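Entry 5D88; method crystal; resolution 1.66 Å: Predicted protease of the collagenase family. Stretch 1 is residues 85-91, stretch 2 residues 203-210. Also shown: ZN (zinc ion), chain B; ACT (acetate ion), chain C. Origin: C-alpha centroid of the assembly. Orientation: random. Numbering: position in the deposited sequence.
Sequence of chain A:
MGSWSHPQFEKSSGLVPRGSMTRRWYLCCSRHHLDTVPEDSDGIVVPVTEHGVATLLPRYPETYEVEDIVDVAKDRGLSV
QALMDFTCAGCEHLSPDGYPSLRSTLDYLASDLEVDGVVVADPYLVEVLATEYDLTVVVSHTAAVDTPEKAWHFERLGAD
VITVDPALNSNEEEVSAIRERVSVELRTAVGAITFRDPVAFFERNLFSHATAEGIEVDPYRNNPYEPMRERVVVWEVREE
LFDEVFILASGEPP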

# COMPACT_ATOMS: atom_id res chain seq x y z
N ASP A 85 -5.00 11.69 -4.30
CA ASP A 85 -4.84 10.25 -4.48
C ASP A 85 -4.07 9.59 -3.35
O ASP A 85 -3.40 8.59 -3.57
CB ASP A 85 -4.19 9.93 -5.83
CG ASP A 85 -2.76 10.40 -5.95
OD1 ASP A 85 -2.28 11.20 -5.14
OD2 ASP A 85 -2.10 9.96 -6.90
N PHE A 86 -4.23 10.10 -2.13
CA PHE A 86 -3.68 9.43 -0.97
C PHE A 86 -4.03 7.94 -0.96
O PHE A 86 -5.14 7.54 -1.33
CB PHE A 86 -4.17 10.08 0.33
CG PHE A 86 -5.66 10.06 0.53
CD1 PHE A 86 -6.27 8.95 1.08
CD2 PHE A 86 -6.42 11.18 0.22
CE1 PHE A 86 -7.61 8.94 1.30
CE2 PHE A 86 -7.78 11.19 0.44
CZ PHE A 86 -8.39 10.06 0.98
N THR A 87 -3.07 7.13 -0.50
CA THR A 87 -3.29 5.70 -0.36
C THR A 87 -3.59 5.29 1.06
O THR A 87 -3.86 4.10 1.31
CB THR A 87 -2.07 4.94 -0.90
OG1 THR A 87 -0.86 5.43 -0.31
CG2 THR A 87 -2.02 5.09 -2.42
N CYS A 88 -3.55 6.24 2.00
CA CYS A 88 -3.86 6.00 3.40
C CYS A 88 -4.34 7.30 4.02
O CYS A 88 -3.76 8.35 3.78
CB CYS A 88 -2.64 5.47 4.17
SG CYS A 88 -3.08 4.89 5.83
N ALA A 89 -5.44 7.21 4.77
CA ALA A 89 -5.94 8.33 5.57
C ALA A 89 -5.93 7.99 7.06
O ALA A 89 -6.66 8.61 7.85
CB ALA A 89 -7.35 8.70 5.11
N GLY A 90 -5.10 7.04 7.46
CA GLY A 90 -5.01 6.68 8.85
C GLY A 90 -6.34 6.13 9.32
O GLY A 90 -6.99 5.38 8.62
N CYS A 91 -6.74 6.54 10.53
CA CYS A 91 -7.97 6.10 11.16
C CYS A 91 -9.16 6.99 10.84
O CYS A 91 -10.19 6.90 11.50
CB CYS A 91 -7.78 6.03 12.68
SG CYS A 91 -6.84 4.56 13.24
N GLU A 203 6.53 4.54 0.46
CA GLU A 203 6.87 5.94 0.31
C GLU A 203 5.64 6.77 -0.03
O GLU A 203 5.48 7.89 0.47
CB GLU A 203 7.96 6.10 -0.73
CG GLU A 203 8.51 7.52 -0.82
CD GLU A 203 9.69 7.63 -1.74
OE1 GLU A 203 9.81 6.81 -2.68
OE2 GLU A 203 10.51 8.55 -1.53
N ARG A 204 4.75 6.23 -0.86
CA ARG A 204 3.51 6.94 -1.17
C ARG A 204 2.58 7.00 0.03
O ARG A 204 1.88 8.00 0.21
CB ARG A 204 2.81 6.27 -2.34
CG ARG A 204 3.56 6.43 -3.64
CD ARG A 204 2.68 5.88 -4.67
NE ARG A 204 3.19 6.06 -6.01
CZ ARG A 204 3.12 5.12 -6.94
NH1 ARG A 204 2.57 3.93 -6.68
NH2 ARG A 204 3.57 5.39 -8.14
N ASN A 205 2.57 5.97 0.88
CA ASN A 205 1.84 6.06 2.14
C ASN A 205 2.38 7.22 2.97
O ASN A 205 1.61 7.98 3.57
CB ASN A 205 1.96 4.75 2.93
CG ASN A 205 1.04 3.64 2.43
OD1 ASN A 205 0.09 3.85 1.67
ND2 ASN A 205 1.29 2.43 2.94
N LEU A 206 3.71 7.34 3.04
CA LEU A 206 4.33 8.42 3.81
C LEU A 206 3.91 9.79 3.27
O LEU A 206 3.51 10.66 4.04
CB LEU A 206 5.85 8.28 3.77
CG LEU A 206 6.64 9.36 4.52
CD1 LEU A 206 6.40 9.29 6.02
CD2 LEU A 206 8.14 9.24 4.17
N PHE A 207 4.03 10.00 1.96
CA PHE A 207 3.66 11.32 1.44
C PHE A 207 2.15 11.58 1.58
O PHE A 207 1.74 12.73 1.71
CB PHE A 207 4.10 11.46 -0.01
CG PHE A 207 5.50 11.93 -0.17
CD1 PHE A 207 6.55 11.08 0.10
CD2 PHE A 207 5.76 13.23 -0.57
CE1 PHE A 207 7.86 11.51 -0.05
CE2 PHE A 207 7.08 13.69 -0.73
CZ PHE A 207 8.13 12.82 -0.46
N SER A 208 1.32 10.53 1.53
CA SER A 208 -0.11 10.70 1.72
C SER A 208 -0.40 11.39 3.03
O SER A 208 -1.33 12.20 3.13
CB SER A 208 -0.83 9.33 1.71
OG SER A 208 -0.78 8.67 0.45
N HIS A 209 0.35 11.03 4.06
CA HIS A 209 0.19 11.62 5.39
C HIS A 209 0.87 12.97 5.48
O HIS A 209 0.32 13.92 6.05
CB HIS A 209 0.77 10.68 6.44
CG HIS A 209 -0.11 9.54 6.80
ND1 HIS A 209 -1.09 9.63 7.76
CD2 HIS A 209 -0.13 8.26 6.36
CE1 HIS A 209 -1.70 8.46 7.88
NE2 HIS A 209 -1.13 7.61 7.04
N ALA A 210 2.07 13.09 4.92
CA ALA A 210 2.80 14.34 5.02
C ALA A 210 1.99 15.49 4.44
O ALA A 210 1.83 16.54 5.07
CB ALA A 210 4.14 14.20 4.30
ZN ZN B . -1.26 5.58 7.00
C ACT C . 4.69 8.84 -8.72
O ACT C . 4.34 7.89 -9.46
OXT ACT C . 4.30 8.78 -7.53
CH3 ACT C . 5.56 9.95 -9.23
O HOH W 1 -3.75 11.10 4.16

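A shared zinc ion links the loop 85-91 to the helix 203-210. Cys-88 SG binds ZN at 2.3 Å and His-209 NE2 binds it at 2.0 Å, and two atoms from elsewhere in the structure complete the set of ligands. The two side chains reach the metal differently. The CA-to-CB bond of Cys-88 points toward the helix, and its t rotamer (chi1 -170°) delivers the sulfur to the ion; the CA-to-CB bond of His-209 points sideways, but with chi1 at -79° and chi2 at -86° the end of the imidazole comes nearer to the loop. Sharing one metal draws Cys-88 SG to 3.6 Å from His-209 NE2. Cys-88 SG lies oblique to the His-209 imidazole, 4.6 Å from its ring centroid, an approach that follows from their common ligation of the zinc.

A further loop contact lies at this site. Gly-90 N donates a hydrogen bond to Cys-88 SG at 3.4 Å, the kind of interaction that commonly stabilises the negative charge on a metal-bound thiolate. Gly-90 N also lies 3.7 Å from His-209 CE1. Glycine suits this position on two counts: its phi of 63° is readily adopted without a side chain, and an ideal CB would lie only 3.5 Å from His-209 CE1, a tight fit. On the histidine, ND1 is hydrogen-bonded elsewhere in the structure, leaving NE2 for the metal.

Direct hydrogen bonds centre on Thr-87, whose CA-to-CB bond points toward the helix. Thr-87 N donates to Ser-208 OG at 2.9 Å, with a nearly straight angle of 164°, while Thr-87 OG1 donates to Asn-205 OD1 at 2.7 Å. Thus backbone and side chain of one residue bond to Asn-205 and Ser-208, which lie about one helical turn apart. Ser-208 OG is well used, for it accepts from Thr-87 N and also donates to Arg-204 O at 2.8 Å, a carbonyl that already accepts the helical bond from Ser-208 N at 2.9 Å. Its m rotamer (chi1 -67°) serves both contacts. Asn-205 turns its carboxamide nearer to the loop, and both OD1 and ND2 have further hydrogen bonds elsewhere in the structure, so its polar end is satisfied although buried.

A water-mediated bridge adds a further link: water 1 donates to Cys-88 O at 2.8 Å and to Ser-208 O at 2.9 Å, joining two backbone carbonyls that could not bond to each other directly.

Close packing accompanies these polar links, and together the stretches bury 315 Å². Ser-208 and Cys-88 contribute the largest areas, followed by Thr-87 and His-209. Serine is small, and the backbones approach closely here: Phe-86 CA lies 4.6 Å from Ser-208 CA and 3.3 Å from Ser-208 OG. The end of the Phe-86 side chain leads away from the helix, so the aromatic ring does not obstruct this approach.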